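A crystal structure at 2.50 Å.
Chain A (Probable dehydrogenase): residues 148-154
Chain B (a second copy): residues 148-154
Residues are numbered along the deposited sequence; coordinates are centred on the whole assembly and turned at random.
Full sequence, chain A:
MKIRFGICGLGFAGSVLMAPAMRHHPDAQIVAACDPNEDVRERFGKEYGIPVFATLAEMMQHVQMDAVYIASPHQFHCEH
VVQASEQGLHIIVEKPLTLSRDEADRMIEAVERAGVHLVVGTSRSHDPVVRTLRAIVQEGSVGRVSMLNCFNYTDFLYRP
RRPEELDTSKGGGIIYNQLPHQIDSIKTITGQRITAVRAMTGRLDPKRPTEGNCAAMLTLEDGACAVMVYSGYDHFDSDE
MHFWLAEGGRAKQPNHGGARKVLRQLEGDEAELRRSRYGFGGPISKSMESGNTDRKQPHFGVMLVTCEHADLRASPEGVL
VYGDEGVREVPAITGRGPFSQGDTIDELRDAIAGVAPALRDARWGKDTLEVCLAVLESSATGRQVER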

# COMPACT_ATOMS: atom_id res chain seq x y z
N LEU A 148 3.26 7.96 -4.65
CA LEU A 148 2.17 7.99 -3.68
C LEU A 148 1.73 6.58 -3.36
O LEU A 148 1.80 5.72 -4.21
N ASN A 149 1.20 6.38 -2.16
CA ASN A 149 0.62 5.08 -1.81
C ASN A 149 -0.75 5.27 -1.19
O ASN A 149 -0.86 5.86 -0.17
N CYS A 150 -1.81 4.83 -1.83
CA CYS A 150 -3.15 4.99 -1.29
C CYS A 150 -3.76 3.63 -1.12
O CYS A 150 -3.74 2.87 -2.07
N PHE A 151 -4.39 3.36 0.02
CA PHE A 151 -5.21 2.15 0.12
C PHE A 151 -6.43 2.41 0.98
O PHE A 151 -6.45 3.33 1.77
N ASN A 152 -7.47 1.61 0.79
CA ASN A 152 -8.71 1.73 1.53
C ASN A 152 -9.26 0.34 1.55
O ASN A 152 -9.43 -0.21 0.50
N TYR A 153 -9.41 -0.27 2.70
CA TYR A 153 -10.15 -1.52 2.87
C TYR A 153 -11.44 -1.16 3.62
O TYR A 153 -11.40 -0.44 4.65
N THR A 154 -12.56 -1.71 3.17
CA THR A 154 -13.89 -1.08 3.35
C THR A 154 -14.95 -2.16 3.40
O THR A 154 -14.60 -3.34 3.20
N LEU B 148 -1.94 -9.16 -2.84
CA LEU B 148 -1.24 -8.83 -1.60
C LEU B 148 -0.86 -7.37 -1.59
O LEU B 148 -0.60 -6.81 -2.63
N ASN B 149 -0.75 -6.79 -0.41
CA ASN B 149 -0.25 -5.42 -0.28
C ASN B 149 0.82 -5.34 0.78
O ASN B 149 0.56 -5.58 1.90
N CYS B 150 2.06 -5.05 0.43
CA CYS B 150 3.13 -4.97 1.41
C CYS B 150 3.72 -3.60 1.35
O CYS B 150 4.06 -3.16 0.26
N PHE B 151 3.95 -2.96 2.50
CA PHE B 151 4.75 -1.74 2.49
C PHE B 151 5.60 -1.65 3.74
O PHE B 151 5.30 -2.29 4.73
N ASN B 152 6.68 -0.89 3.68
CA ASN B 152 7.60 -0.72 4.79
C ASN B 152 8.18 0.64 4.56
O ASN B 152 8.72 0.85 3.52
N TYR B 153 7.98 1.57 5.46
CA TYR B 153 8.68 2.85 5.49
C TYR B 153 9.62 2.80 6.70
O TYR B 153 9.21 2.43 7.82
N THR B 154 10.86 3.25 6.50
CA THR B 154 12.02 2.78 7.29
C THR B 154 13.06 3.87 7.36
O THR B 154 12.86 4.92 6.71

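Side-chain packing between strand 148-153 of chain A and the same strand of chain B, two copies of a probable dehydrogenase related by an exact two-fold axis. The strand axes approach to 10.4 Å and their N-to-C directions differ by 132°, so the strands run roughly antiparallel but are strongly crossed. The nearest backbone pairs, Asn A149 CA to Phe B151 CA and Phe A151 CA to Asn B149 CA, lie 9.1 Å apart, too far for hydrogen bonds between the main chains; side chains alone bridge the gap. The alternation of a β-strand decides which of them take part. Asn A149, Phe A151 and Tyr A153, like Asn B149, Phe B151 and Tyr B153, direct their CA-to-CB bonds toward the partner strand, whereas Leu A148 and Leu B148 point away and Cys A150, Asn A152, Cys B150 and Asn B152 are out of reach. Together the two stretches bury 259 Å², and the asparagines Asn A149 and Asn B149 contribute most, about 60 Å² each.

Two symmetry-equivalent hydrogen bonds join the strands. Asn A149 ND2 donates to Tyr B153 OH at 3.1 Å, and Asn B149 ND2 donates to Tyr A153 OH at 3.1 Å, each with an N-H...O angle of 156°, close enough to linear for a sound bond. Asn A149 and Asn B149 adopt chi1 t (-173°) with chi2 of 11°, which carries each amide out across the gap; Tyr A153 and Tyr B153 adopt chi1 m (-62°) with chi2 of 67°, and the length of the ring brings the hydroxyl to meet that amide. The amide nitrogen approaches at the edge of the tyrosine ring, near its plane, as expected for a group bound to the phenolic oxygen. Because the strands run in roughly opposing senses, the asparagine nearer the N-terminal side of one stretch pairs with the tyrosine that ends the strand of the other, and the two-fold repeats the bond.

Near the two-fold axis, to one side of the line joining these bonds, Phe A151 meets Phe B151. Both take chi1 p (57°) with chi2 of -84°, and Phe A151 CE1 comes within 4.0 Å of Phe B151 CE1. The ring planes are inclined by only 27°, but the centroids are 5.4 Å apart and the rings are slid past each other, so they barely overlap. Each phenylalanine also packs against the opposing amide: Asn A149 ND2 lies 3.9 Å from Phe B151 CB, and Asn B149 ND2 lies 3.9 Å from Phe A151 CB. The same amide nitrogen thus donates to a tyrosine and rests against a phenylalanine of the same partner strand.

Leu A148 and Leu B148 (chi1 m, chi2 p) and Cys A150 and Cys B150 (chi1 m) are buried but do not touch the other stretch. Just past the strand, Thr A154 OG1 donates a weak hydrogen bond to Asn A152 OD1 at 3.4 Å, repeated in chain B.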

# COMPACT_ATOMS: atom_id res chain seq x y z
CB LEU A 148 0.95 8.67 -4.28
CG LEU A 148 0.91 10.19 -4.31
CD1 LEU A 148 1.66 10.62 -5.56
CD2 LEU A 148 -0.49 10.61 -4.33
CB ASN A 149 1.57 4.41 -0.83
CG ASN A 149 1.19 2.98 -0.50
OD1 ASN A 149 0.32 2.39 -1.13
ND2 ASN A 149 1.87 2.40 0.50
CB CYS A 150 -4.04 5.78 -2.29
SG CYS A 150 -3.23 7.33 -2.78
CB PHE A 151 -4.40 0.93 0.61
CG PHE A 151 -3.75 1.16 1.94
CD1 PHE A 151 -2.52 1.81 2.02
CD2 PHE A 151 -4.41 0.80 3.12
CE1 PHE A 151 -1.94 2.07 3.23
CE2 PHE A 151 -3.84 1.08 4.37
CZ PHE A 151 -2.60 1.71 4.43
CB ASN A 152 -9.65 2.66 0.81
CG ASN A 152 -10.75 3.24 1.73
OD1 ASN A 152 -10.82 2.88 2.89
ND2 ASN A 152 -11.60 4.14 1.19
CB TYR A 153 -9.32 -2.55 3.71
CG TYR A 153 -8.02 -2.94 3.03
CD1 TYR A 153 -7.00 -2.03 2.87
CD2 TYR A 153 -7.83 -4.21 2.52
CE1 TYR A 153 -5.82 -2.39 2.22
CE2 TYR A 153 -6.66 -4.57 1.88
CZ TYR A 153 -5.67 -3.66 1.71
OH TYR A 153 -4.51 -4.06 1.08
CB THR A 154 -14.09 -0.26 2.14
OG1 THR A 154 -13.66 1.06 2.42
CG2 THR A 154 -15.42 -0.30 1.63
CB LEU B 148 0.07 -9.59 -1.52
CG LEU B 148 0.04 -11.05 -1.08
CD1 LEU B 148 -0.27 -11.88 -2.32
CD2 LEU B 148 1.34 -11.38 -0.50
CB ASN B 149 -1.44 -4.54 0.07
CG ASN B 149 -1.11 -3.05 0.06
OD1 ASN B 149 -0.05 -2.63 -0.39
ND2 ASN B 149 -2.05 -2.24 0.55
CB CYS B 150 4.26 -5.98 1.04
SG CYS B 150 3.58 -7.64 0.81
CB PHE B 151 3.89 -0.47 2.29
CG PHE B 151 2.82 -0.32 3.33
CD1 PHE B 151 1.60 -0.97 3.19
CD2 PHE B 151 3.06 0.41 4.50
CE1 PHE B 151 0.64 -0.89 4.16
CE2 PHE B 151 2.10 0.50 5.50
CZ PHE B 151 0.88 -0.15 5.33
CB ASN B 152 8.68 -1.78 4.74
CG ASN B 152 9.37 -1.99 6.10
OD1 ASN B 152 9.08 -1.30 7.06
ND2 ASN B 152 10.31 -2.97 6.17
CB TYR B 153 7.68 4.04 5.64
CG TYR B 153 6.69 4.14 4.49
CD1 TYR B 153 5.74 3.17 4.28
CD2 TYR B 153 6.75 5.18 3.59
CE1 TYR B 153 4.86 3.25 3.20
CE2 TYR B 153 5.89 5.27 2.52
CZ TYR B 153 4.97 4.30 2.31
OH TYR B 153 4.10 4.43 1.25
CB THR B 154 12.57 1.65 6.53
OG1 THR B 154 12.00 0.45 7.03
CG2 THR B 154 13.99 1.59 6.50